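Local coordinates for transcriptional regulator, putative (PDB 2R5F), which probably acts as a DNA-binding transcription regulator of the SorC family, with this domain likely binding a sugar effector, at residues A[21-26]-A[224-229]; A[39-44]-A[74-79]. One frame throughout, in Å; residues are numbered along the deposited sequence.

How the interactions relate
Both contacts belong to the putative sugar-binding domain, an alpha/beta fold with a largely parallel sheet. Interaction 1 sits at the N-terminal ends of strands 24-28 and 226-230, which flank strand 251-255. Interaction 2 lies among the helices covering one face, between helix 36-54 and the end of helix 68-75. Along the chain 39-44 and 74-79 fall inside the long loop that interaction 1 closes. The two do not touch: their centres are 19 Å apart, their nearest atoms about 6 Å. Helix 36-54, which follows strand 24-28, connects them, since its Tyr-50 bonds Arg-226 while its earlier turns carry Gln-41 and Gly-44.

Interaction 1 of 2, residues A[21-26]-A[224-229]; sequences GIRQVI and INRVLG
Arg-23 reaches over to Arg-226 and Asn-225 with the end of its side chain, and this surface contact buries just 89 Å² in all. Its CG stands anti to the backbone N (chi1 -160°) and the chain bends at chi3, which carries the guanidinium across the gap; the CA atoms of Arg-23 and Arg-226 stay 9.7 Å apart. NH2 of Arg-23 comes within 3.7 Å of Arg-226 CD, an aliphatic carbon lying near the plane of the Arg-23 guanidinium, at its edge. Asn-225 O also lies at this edge, 3.7 Å from Arg-23 NH1, too far for a hydrogen bond. The two arginine chains cross at about a right angle, with their guanidinium planes 36° apart. Their charges are close, NH2 of Arg-23 standing 4.4 Å from NE of Arg-226, and some repulsion is likely. The Arg-226 guanidinium, however, is held by other groups: Tyr-50 OH takes a hydrogen bond with NE, while Ser-54 O and Asp-59 add weaker links. Between the two segments runs strand 251-255, paired in parallel with both strands 24-28 and 226-230, so Arg-23 spans the place of the central strand at the N-terminal ends of the strands in a parallel, Rossmann-like alpha/beta sheet.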
# COMPACT_ATOMS: atom_id res chain seq x y z
N GLY A 21 10.97 -5.27 13.83
CA GLY A 21 10.55 -4.09 14.61
C GLY A 21 9.36 -3.40 13.97
O GLY A 21 9.29 -2.19 13.91
N ILE A 22 8.43 -4.18 13.43
CA ILE A 22 7.22 -3.65 12.88
C ILE A 22 6.10 -3.87 13.89
O ILE A 22 6.01 -4.95 14.50
CB ILE A 22 6.88 -4.29 11.49
CG1 ILE A 22 5.45 -3.95 11.04
CG2 ILE A 22 7.02 -5.80 11.53
CD1 ILE A 22 5.19 -4.18 9.57
N ARG A 23 5.22 -2.87 14.00
CA ARG A 23 4.12 -2.91 14.95
C ARG A 23 3.18 -4.10 14.79
O ARG A 23 2.90 -4.79 15.77
CB ARG A 23 3.29 -1.63 14.85
CG ARG A 23 2.45 -1.37 16.09
CD ARG A 23 1.19 -0.56 15.76
NE ARG A 23 1.42 0.75 15.16
CZ ARG A 23 0.55 1.33 14.33
NH1 ARG A 23 0.80 2.53 13.81
NH2 ARG A 23 -0.59 0.70 14.02
N GLN A 24 2.69 -4.33 13.57
CA GLN A 24 1.69 -5.36 13.34
C GLN A 24 1.95 -6.13 12.07
O GLN A 24 2.25 -5.55 11.05
CB GLN A 24 0.28 -4.77 13.30
CG GLN A 24 -0.82 -5.82 13.40
CD GLN A 24 -2.21 -5.25 13.35
OE1 GLN A 24 -2.44 -4.19 12.77
NE2 GLN A 24 -3.17 -5.95 13.95
N VAL A 25 1.82 -7.45 12.15
CA VAL A 25 1.82 -8.28 10.95
C VAL A 25 0.55 -9.12 11.06
O VAL A 25 0.21 -9.62 12.13
CB VAL A 25 3.08 -9.19 10.92
CG1 VAL A 25 2.94 -10.27 9.89
CG2 VAL A 25 4.38 -8.37 10.76
N ILE A 26 -0.19 -9.21 9.96
CA ILE A 26 -1.39 -10.03 9.86
C ILE A 26 -1.07 -11.07 8.82
O ILE A 26 -0.68 -10.70 7.72
CB ILE A 26 -2.59 -9.18 9.41
CG1 ILE A 26 -2.84 -8.07 10.45
CG2 ILE A 26 -3.81 -10.07 9.10
CD1 ILE A 26 -4.20 -7.44 10.47
N ILE A 224 4.73 8.95 8.12
CA ILE A 224 3.26 8.87 8.20
C ILE A 224 2.82 8.09 9.45
O ILE A 224 3.39 7.03 9.75
CB ILE A 224 2.63 8.34 6.87
CG1 ILE A 224 2.73 9.42 5.80
CG2 ILE A 224 1.17 7.95 7.07
CD1 ILE A 224 2.34 8.98 4.43
N ASN A 225 1.82 8.63 10.16
CA ASN A 225 1.23 8.00 11.36
C ASN A 225 1.17 6.46 11.27
O ASN A 225 1.50 5.76 12.23
CB ASN A 225 -0.17 8.57 11.65
CG ASN A 225 -0.14 9.91 12.41
OD1 ASN A 225 -1.12 10.69 12.39
ND2 ASN A 225 0.97 10.19 13.09
N ARG A 226 0.76 5.94 10.12
CA ARG A 226 0.46 4.52 9.94
C ARG A 226 0.54 4.14 8.46
O ARG A 226 -0.22 4.65 7.64
CB ARG A 226 -0.93 4.24 10.51
CG ARG A 226 -1.52 2.87 10.39
CD ARG A 226 -2.46 2.74 11.57
NE ARG A 226 -3.71 2.04 11.27
CZ ARG A 226 -4.90 2.63 11.10
NH1 ARG A 226 -5.96 1.88 10.83
NH2 ARG A 226 -5.03 3.94 11.20
N VAL A 227 1.49 3.28 8.12
CA VAL A 227 1.63 2.82 6.73
C VAL A 227 1.29 1.34 6.68
O VAL A 227 1.91 0.51 7.37
CB VAL A 227 3.04 3.10 6.16
CG1 VAL A 227 3.18 2.57 4.73
CG2 VAL A 227 3.33 4.60 6.20
N LEU A 228 0.26 1.04 5.89
CA LEU A 228 -0.21 -0.33 5.68
C LEU A 228 0.44 -0.83 4.41
O LEU A 228 0.18 -0.28 3.33
CB LEU A 228 -1.75 -0.33 5.54
CG LEU A 228 -2.60 -1.60 5.31
CD1 LEU A 228 -2.28 -2.69 6.29
CD2 LEU A 228 -4.09 -1.29 5.40
N GLY A 229 1.28 -1.86 4.52
CA GLY A 229 1.76 -2.62 3.36
C GLY A 229 0.94 -3.86 3.01
O GLY A 229 0.68 -4.68 3.89

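Interaction 2 of 2, residues A[39-44]-A[74-79]; sequences IKQAIG and VSHMHP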
# COMPACT_ATOMS: atom_id res chain seq x y z
N ILE A 39 -3.28 -15.47 -3.56
CA ILE A 39 -2.60 -14.67 -2.54
C ILE A 39 -3.08 -13.21 -2.52
O ILE A 39 -3.30 -12.66 -1.45
CB ILE A 39 -1.05 -14.72 -2.70
CG1 ILE A 39 -0.53 -16.09 -2.25
CG2 ILE A 39 -0.38 -13.57 -1.89
CD1 ILE A 39 0.88 -16.40 -2.68
N LYS A 40 -3.24 -12.59 -3.69
CA LYS A 40 -3.68 -11.19 -3.74
C LYS A 40 -5.07 -11.04 -3.16
O LYS A 40 -5.34 -10.06 -2.47
CB LYS A 40 -3.68 -10.62 -5.16
CG LYS A 40 -2.32 -10.26 -5.73
CD LYS A 40 -2.49 -9.35 -6.95
CE LYS A 40 -2.39 -10.09 -8.24
NZ LYS A 40 -2.95 -9.27 -9.33
N GLN A 41 -5.94 -12.03 -3.42
CA GLN A 41 -7.34 -11.98 -3.00
C GLN A 41 -7.51 -12.18 -1.49
O GLN A 41 -8.39 -11.56 -0.89
CB GLN A 41 -8.20 -13.04 -3.74
CG GLN A 41 -8.46 -12.81 -5.27
CD GLN A 41 -8.97 -11.40 -5.64
OE1 GLN A 41 -9.59 -10.71 -4.84
NE2 GLN A 41 -8.68 -10.97 -6.87
N ALA A 42 -6.70 -13.08 -0.92
CA ALA A 42 -6.64 -13.26 0.54
C ALA A 42 -6.14 -12.00 1.24
O ALA A 42 -6.69 -11.59 2.26
CB ALA A 42 -5.75 -14.50 0.91
N ILE A 43 -5.08 -11.39 0.71
CA ILE A 43 -4.54 -10.13 1.28
C ILE A 43 -5.55 -9.00 1.14
O ILE A 43 -5.85 -8.29 2.12
CB ILE A 43 -3.15 -9.74 0.68
CG1 ILE A 43 -2.08 -10.75 1.13
CG2 ILE A 43 -2.73 -8.30 1.13
CD1 ILE A 43 -0.87 -10.75 0.27
N GLY A 44 -6.08 -8.82 -0.07
CA GLY A 44 -7.12 -7.80 -0.29
C GLY A 44 -8.31 -7.96 0.65
O GLY A 44 -8.75 -7.01 1.28
N VAL A 74 -10.19 -3.13 -2.63
CA VAL A 74 -11.38 -2.31 -2.91
C VAL A 74 -12.54 -3.19 -3.36
O VAL A 74 -13.67 -3.00 -2.91
CB VAL A 74 -11.10 -1.16 -3.89
CG1 VAL A 74 -12.43 -0.52 -4.39
CG2 VAL A 74 -10.21 -0.11 -3.23
N SER A 75 -12.26 -4.19 -4.19
CA SER A 75 -13.30 -5.08 -4.70
C SER A 75 -13.92 -5.99 -3.64
O SER A 75 -14.98 -6.57 -3.87
CB SER A 75 -12.78 -5.92 -5.87
OG SER A 75 -12.10 -7.05 -5.38
N HIS A 76 -13.27 -6.09 -2.48
CA HIS A 76 -13.78 -6.84 -1.32
C HIS A 76 -14.56 -5.99 -0.33
O HIS A 76 -15.08 -6.52 0.66
CB HIS A 76 -12.63 -7.56 -0.58
CG HIS A 76 -12.22 -8.84 -1.22
ND1 HIS A 76 -12.94 -10.01 -1.08
CD2 HIS A 76 -11.18 -9.14 -2.03
CE1 HIS A 76 -12.35 -10.98 -1.76
NE2 HIS A 76 -11.28 -10.48 -2.35
N MSE A 77 -14.63 -4.68 -0.56
CA MSE A 77 -15.40 -3.81 0.34
C MSE A 77 -16.77 -3.38 -0.22
O MSE A 77 -17.03 -3.47 -1.43
CB MSE A 77 -14.57 -2.63 0.88
CG MSE A 77 -13.64 -1.92 -0.07
SE MSE A 77 -12.20 -0.86 0.84
CE MSE A 77 -13.31 0.29 1.97
N HIS A 78 -17.64 -2.93 0.68
CA HIS A 78 -19.05 -2.70 0.36
C HIS A 78 -19.51 -1.25 0.61
O HIS A 78 -18.89 -0.54 1.43
CB HIS A 78 -19.92 -3.70 1.13
CG HIS A 78 -19.70 -5.13 0.75
ND1 HIS A 78 -19.01 -6.02 1.55
CD2 HIS A 78 -20.05 -5.82 -0.36
CE1 HIS A 78 -18.96 -7.20 0.95
NE2 HIS A 78 -19.58 -7.10 -0.21
N PRO A 79 -20.58 -0.80 -0.08
CA PRO A 79 -21.14 0.55 0.11
C PRO A 79 -21.87 0.72 1.44
O PRO A 79 -21.30 0.47 2.51
CB PRO A 79 -22.14 0.69 -1.05
CG PRO A 79 -21.86 -0.47 -1.97
CD PRO A 79 -21.33 -1.54 -1.11
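One hydrogen bond joins Gln-41 to His-76: ring atom NE2 gives its proton to the amide oxygen OE1 at 3.0 Å. The bond is bent, with an N-H...O angle of 138°. NE2 lies in the carbonyl plane of Gln-41, at a C=O...N angle of 150°, while OE1 sits near the ring edge but tilted somewhat out of the ring plane. The two side chains cross at about a right angle. Gln-41 folds at chi2 (-50°), turning its amide toward the histidine, and the other end of that amide is fixed as well, because NE2 of Gln-41 bonds the carboxylate of Glu-37 one turn earlier. With oxygen and nitrogen both engaged, the amide's flip is probably fixed. The backbone oxygen of Gln-41 is also near, 3.4 Å from His-76 NE2, but at an angle too poor for a bond.

The contact joins two helices of the alpha/beta domain, the N-terminal half of helix 36-54 and the C-terminal end of helix 68-75, around which His-76 points its side chain toward helix 36-54.

Van der Waals contact is made by the same ring. CD2 of His-76 approaches the backbone of Gly-44, 4.1 Å from its carbonyl carbon C, where the glycine presents bare main chain. Further along helix 36-54 the imidazole also touches Ser-45 and Ala-48, while Gln-41 rests on Ala-72 of helix 68-75.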